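Local coordinates for suppressor of fused homolog (Drosophila melanogaster, PDB 6LPH), which probably sequesters DNA-binding transcription factors in Hedgehog signalling and, through the N-terminal part held in this chain, binds a peptide of the kinase Fused, at residues K160-S165 with Q171-A176; L104-A109 with A133-A138. All blocks are in the same frame, centred on the assembly; numbering follows the deposited sequence.

Overall arrangement
Read from the N terminus, after the strands 36-40, 54-60 and 71-77 the chain enters strand 97-109 of the same mixed sheet, leaves it through helix 112-120, and returns as helix 131-146 to lie against the strand it left; interaction 2 closes this excursion of 23 residues. The chain then runs through the short edge strand 155-156 into the loop of 160-165, and interaction 1 joins that loop to the start of strand 172-186 across only five intervening residues. The two closures follow in series, neither nested nor crossed. Their centres are about 9 Å apart, and they meet where L162 CB lies 4.1 Å from L135 CD2, which ties loop, helix and sheet into one continuous interior.

Interaction 1 of 2, residues K160-S165 with Q171-A176; sequences KSLDGS and QNLLVA
L162 reaches over L173 with both branches of its fork: CD1 and CD2 each stand 3.6 Å from L173 CD2, the two side chains crossing obliquely. With its CG beside the backbone N (chi1 -47°), L162 brings the fork against L173, and W131 and L135 of helix 131-146 also pack against it, so this end is closely filled. Between the two segments one backbone bond, K160 N to Q171 O at 3.0 Å, holds the loop to the start of the strand. The segment 160-165 belongs to the link between the antiparallel neighbours 155-156 and 172-186 at the edge of the mixed sheet of this N-terminal SUFU domain. Q171 bends at chi2 (-79°) and folds over the K160-S161 peptide, its CD 3.8 Å from S161 N. With an alanine here the chain beyond CB is gone, and that peptide would probably lose its cover, although the backbone bond could persist. Toward solvent the contact thins out. There the loop reverses in a type I turn from S161 to G164, overlapped by an Asx turn from S165 N to D163 OD1; S165 OG adds a 2.7 Å bond to D163 OD1. K160, exposed, sends NZ back to W158 O and the W158 ring.

Interaction 2 of 2, residues L104-A109 with A133-A138; sequences LTFRLA and ANLLQA
L136 lays its CD2 methyl across two successive inward-facing residues of the strand, 4.0 Å from L104 CB and 4.4 Å from F106 CB. This is helix-on-sheet packing in a domain of mixed sheet and helices: helix 131-146 rests on one face of the mixed sheet, its segment axis 9.6 Å from that of strand 104-109 and inclined at 148° to it, so that the two run roughly antiparallel. The pairing is consistent with these directions. Two residues further along the strand than L104, F106 meets L135 near the start of the helix segment, while L136, one residue along the helix, serves both strand residues. F106 has CG anti to its own N (chi1 179°), which leans the ring along the strand toward the level of L135, and the CD2 methyl of L135 then sits over one ring face, 4.5 Å from F106 CZ. The side chains, all four buried, meet through carbon atoms alone, and no hydrogen bond crosses between the segments.

The alternation of the strand sends T105 and R107 to the opposite face, where D178 receives a hydrogen bond from T105 OG1 and forms a salt bridge with R107. On the side of the helix turned from the strand, Q137 bonds through OE1 to L52 N. N134 and Q137 also pack against side chains of the bound peptide, so the helix that packs its leucines on this strand contributes to the peptide site with other residues. I139, further along, continues the hydrophobic row by touching L104. At this end of the contact the fork of L104 reaches the helix backbone itself, with its CD1 methyl 3.6 Å from L136 O.

Interaction 1 of 2, residues K160-S165 with Q171-A176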
loop_
_atom_site.group_PDB
_atom_site.type_symbol
_atom_site.label_atom_id
_atom_site.label_comp_id
_atom_site.label_asym_id
_atom_site.label_seq_id
_atom_site.Cartn_x
_atom_site.Cartn_y
_atom_site.Cartn_z
ATOM N N LYS A 160 5.502 13.729 -5.720
ATOM C CA LYS A 160 5.737 13.149 -7.048
ATOM C C LYS A 160 4.731 12.045 -7.322
ATOM O O LYS A 160 4.240 11.384 -6.390
ATOM C CB LYS A 160 7.177 12.656 -7.233
ATOM C CG LYS A 160 7.644 11.711 -6.162
ATOM C CD LYS A 160 9.162 11.714 -5.960
ATOM C CE LYS A 160 9.533 10.743 -4.833
ATOM N NZ LYS A 160 9.262 11.261 -3.434
ATOM N N SER A 161 4.384 11.872 -8.591
ATOM C CA SER A 161 3.378 10.893 -8.954
ATOM C C SER A 161 3.751 9.552 -8.368
ATOM O O SER A 161 4.908 9.124 -8.418
ATOM C CB SER A 161 3.216 10.777 -10.492
ATOM O OG SER A 161 4.438 10.399 -11.082
ATOM N N LEU A 162 2.761 8.895 -7.782
ATOM C CA LEU A 162 2.984 7.614 -7.112
ATOM C C LEU A 162 3.489 6.533 -8.078
ATOM O O LEU A 162 4.238 5.646 -7.692
ATOM C CB LEU A 162 1.705 7.162 -6.431
ATOM C CG LEU A 162 0.935 8.189 -5.585
ATOM C CD1 LEU A 162 -0.168 7.416 -4.858
ATOM C CD2 LEU A 162 1.838 8.973 -4.612
ATOM N N ASP A 163 3.081 6.626 -9.338
ATOM C CA ASP A 163 3.449 5.632 -10.322
ATOM C C ASP A 163 4.595 6.084 -11.219
ATOM O O ASP A 163 4.941 5.388 -12.178
ATOM C CB ASP A 163 2.229 5.245 -11.178
ATOM C CG ASP A 163 1.592 6.446 -11.902
ATOM O OD1 ASP A 163 2.069 7.601 -11.809
ATOM O OD2 ASP A 163 0.570 6.219 -12.577
ATOM N N GLY A 164 5.175 7.251 -10.915
ATOM C CA GLY A 164 6.230 7.818 -11.749
ATOM C C GLY A 164 5.786 8.329 -13.113
ATOM O O GLY A 164 6.621 8.714 -13.935
ATOM N N SER A 165 4.469 8.366 -13.356
ATOM C CA SER A 165 3.912 8.962 -14.582
ATOM C C SER A 165 4.049 10.493 -14.566
ATOM O O SER A 165 4.163 11.113 -13.486
ATOM C CB SER A 165 2.430 8.593 -14.735
ATOM O OG SER A 165 1.608 9.331 -13.810
ATOM N N GLN A 171 0.060 12.915 -6.319
ATOM C CA GLN A 171 1.487 13.126 -5.994
ATOM C C GLN A 171 1.811 13.061 -4.525
ATOM O O GLN A 171 2.961 13.323 -4.151
ATOM C CB GLN A 171 1.943 14.557 -6.282
ATOM C CG GLN A 171 1.319 15.279 -7.419
ATOM C CD GLN A 171 1.944 14.797 -8.643
ATOM O OE1 GLN A 171 1.808 13.631 -8.941
ATOM N NE2 GLN A 171 2.688 15.655 -9.337
ATOM N N ASN A 172 0.813 12.809 -3.690
ATOM C CA ASN A 172 0.985 12.864 -2.240
ATOM C C ASN A 172 0.094 11.826 -1.631
ATOM O O ASN A 172 -0.725 11.204 -2.345
ATOM C CB ASN A 172 0.625 14.277 -1.717
ATOM C CG ASN A 172 1.537 15.365 -2.287
ATOM O OD1 ASN A 172 1.138 16.122 -3.184
ATOM N ND2 ASN A 172 2.745 15.443 -1.793
ATOM N N LEU A 173 0.260 11.596 -0.320
ATOM C CA LEU A 173 -0.374 10.461 0.320
ATOM C C LEU A 173 -1.026 10.876 1.592
ATOM O O LEU A 173 -0.501 11.733 2.293
ATOM C CB LEU A 173 0.677 9.393 0.701
ATOM C CG LEU A 173 1.472 8.933 -0.528
ATOM C CD1 LEU A 173 2.762 8.264 -0.112
ATOM C CD2 LEU A 173 0.576 8.039 -1.386
ATOM N N LEU A 174 -2.170 10.268 1.902
ATOM C CA LEU A 174 -2.707 10.307 3.291
ATOM C C LEU A 174 -2.683 8.906 3.793
ATOM O O LEU A 174 -2.598 7.984 2.989
ATOM C CB LEU A 174 -4.151 10.857 3.390
ATOM C CG LEU A 174 -4.373 12.256 2.809
ATOM C CD1 LEU A 174 -5.819 12.759 3.021
ATOM C CD2 LEU A 174 -3.351 13.201 3.435
ATOM N N VAL A 175 -2.773 8.750 5.126
ATOM C CA VAL A 175 -2.731 7.444 5.785
ATOM C C VAL A 175 -4.057 7.151 6.493
ATOM O O VAL A 175 -4.522 7.929 7.323
ATOM C CB VAL A 175 -1.565 7.334 6.797
ATOM C CG1 VAL A 175 -1.522 5.937 7.443
ATOM C CG2 VAL A 175 -0.240 7.645 6.107
ATOM N N ALA A 176 -4.677 6.036 6.111
ATOM C CA ALA A 176 -5.947 5.607 6.694
ATOM C C ALA A 176 -5.778 4.226 7.294
ATOM O O ALA A 176 -4.788 3.533 7.002
ATOM C CB ALA A 176 -7.051 5.596 5.624
#

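Interaction 2 of 2, residues L104-A109 with A133-A138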
loop_
_atom_site.group_PDB
_atom_site.type_symbol
_atom_site.label_atom_id
_atom_site.label_comp_id
_atom_site.label_asym_id
_atom_site.label_seq_id
_atom_site.Cartn_x
_atom_site.Cartn_y
_atom_site.Cartn_z
ATOM N N LEU A 104 2.346 -1.430 5.591
ATOM C CA LEU A 104 1.697 -0.602 4.606
ATOM C C LEU A 104 0.726 -1.410 3.740
ATOM O O LEU A 104 1.038 -2.553 3.341
ATOM C CB LEU A 104 2.747 -0.011 3.669
ATOM C CG LEU A 104 3.753 0.935 4.367
ATOM C CD1 LEU A 104 4.887 1.305 3.421
ATOM C CD2 LEU A 104 3.047 2.193 4.882
ATOM N N THR A 105 -0.440 -0.824 3.454
ATOM C CA THR A 105 -1.311 -1.354 2.408
ATOM C C THR A 105 -1.638 -0.285 1.344
ATOM O O THR A 105 -1.428 0.920 1.565
ATOM C CB THR A 105 -2.598 -2.015 2.942
ATOM O OG1 THR A 105 -3.549 -1.011 3.282
ATOM C CG2 THR A 105 -2.319 -2.898 4.216
ATOM N N PHE A 106 -2.138 -0.727 0.196
ATOM C CA PHE A 106 -2.484 0.229 -0.859
ATOM C C PHE A 106 -3.585 -0.414 -1.704
ATOM O O PHE A 106 -3.569 -1.632 -1.925
ATOM C CB PHE A 106 -1.233 0.542 -1.666
ATOM C CG PHE A 106 -1.438 1.518 -2.826
ATOM C CD1 PHE A 106 -1.928 2.820 -2.605
ATOM C CD2 PHE A 106 -1.069 1.157 -4.115
ATOM C CE1 PHE A 106 -2.070 3.737 -3.641
ATOM C CE2 PHE A 106 -1.187 2.088 -5.185
ATOM C CZ PHE A 106 -1.706 3.367 -4.945
ATOM N N ARG A 107 -4.587 0.380 -2.073
ATOM C CA ARG A 107 -5.680 -0.119 -2.930
ATOM C C ARG A 107 -5.670 0.641 -4.237
ATOM O O ARG A 107 -5.817 1.880 -4.277
ATOM C CB ARG A 107 -7.026 -0.012 -2.250
ATOM C CG ARG A 107 -7.097 -0.911 -0.983
ATOM C CD ARG A 107 -8.446 -0.827 -0.313
ATOM N NE ARG A 107 -8.444 -1.566 0.959
ATOM C CZ ARG A 107 -8.662 -2.882 1.065
ATOM N NH1 ARG A 107 -8.951 -3.617 -0.038
ATOM N NH2 ARG A 107 -8.652 -3.471 2.270
ATOM N N LEU A 108 -5.499 -0.094 -5.312
ATOM C CA LEU A 108 -5.307 0.562 -6.616
ATOM C C LEU A 108 -6.412 0.200 -7.629
ATOM O O LEU A 108 -6.566 -0.965 -8.003
ATOM C CB LEU A 108 -3.921 0.232 -7.143
ATOM C CG LEU A 108 -3.651 0.667 -8.608
ATOM C CD1 LEU A 108 -3.665 2.181 -8.738
ATOM C CD2 LEU A 108 -2.315 0.083 -9.084
ATOM N N ALA A 109 -7.171 1.207 -8.070
ATOM C CA ALA A 109 -8.300 0.996 -8.980
ATOM C C ALA A 109 -7.812 0.417 -10.301
ATOM O O ALA A 109 -6.772 0.823 -10.831
ATOM C CB ALA A 109 -9.070 2.305 -9.213
ATOM N N ALA A 133 4.819 -1.773 -5.562
ATOM C CA ALA A 133 5.874 -2.353 -4.731
ATOM C C ALA A 133 7.055 -1.402 -4.503
ATOM O O ALA A 133 7.526 -1.313 -3.373
ATOM C CB ALA A 133 6.352 -3.699 -5.297
ATOM N N ASN A 134 7.530 -0.728 -5.565
ATOM C CA ASN A 134 8.506 0.378 -5.460
ATOM C C ASN A 134 8.043 1.472 -4.545
ATOM O O ASN A 134 8.839 2.013 -3.796
ATOM C CB ASN A 134 8.710 1.096 -6.799
ATOM C CG ASN A 134 9.486 0.290 -7.794
ATOM O OD1 ASN A 134 9.344 0.514 -8.997
ATOM N ND2 ASN A 134 10.309 -0.639 -7.323
ATOM N N LEU A 135 6.768 1.853 -4.668
ATOM C CA LEU A 135 6.212 2.914 -3.869
ATOM C C LEU A 135 6.284 2.511 -2.379
ATOM O O LEU A 135 6.774 3.303 -1.542
ATOM C CB LEU A 135 4.756 3.202 -4.287
ATOM C CG LEU A 135 4.023 4.194 -3.360
ATOM C CD1 LEU A 135 4.636 5.583 -3.418
ATOM C CD2 LEU A 135 2.518 4.236 -3.662
ATOM N N LEU A 136 5.830 1.290 -2.057
ATOM C CA LEU A 136 5.875 0.839 -0.672
ATOM C C LEU A 136 7.302 0.673 -0.160
ATOM O O LEU A 136 7.550 1.005 0.985
ATOM C CB LEU A 136 5.081 -0.471 -0.447
ATOM C CG LEU A 136 3.602 -0.433 -0.891
ATOM C CD1 LEU A 136 2.871 -1.722 -0.567
ATOM C CD2 LEU A 136 2.898 0.759 -0.256
ATOM N N GLN A 137 8.233 0.194 -0.998
ATOM C CA GLN A 137 9.641 0.113 -0.561
ATOM C C GLN A 137 10.170 1.496 -0.201
ATOM O O GLN A 137 10.840 1.653 0.827
ATOM C CB GLN A 137 10.566 -0.523 -1.590
ATOM C CG GLN A 137 10.317 -1.976 -1.891
ATOM C CD GLN A 137 10.798 -2.922 -0.792
ATOM O OE1 GLN A 137 11.263 -2.489 0.283
ATOM N NE2 GLN A 137 10.686 -4.236 -1.065
ATOM N N ALA A 138 9.841 2.484 -1.033
ATOM C CA ALA A 138 10.332 3.848 -0.862
ATOM C C ALA A 138 9.712 4.470 0.407
ATOM O O ALA A 138 10.398 5.172 1.163
ATOM C CB ALA A 138 10.025 4.704 -2.096
#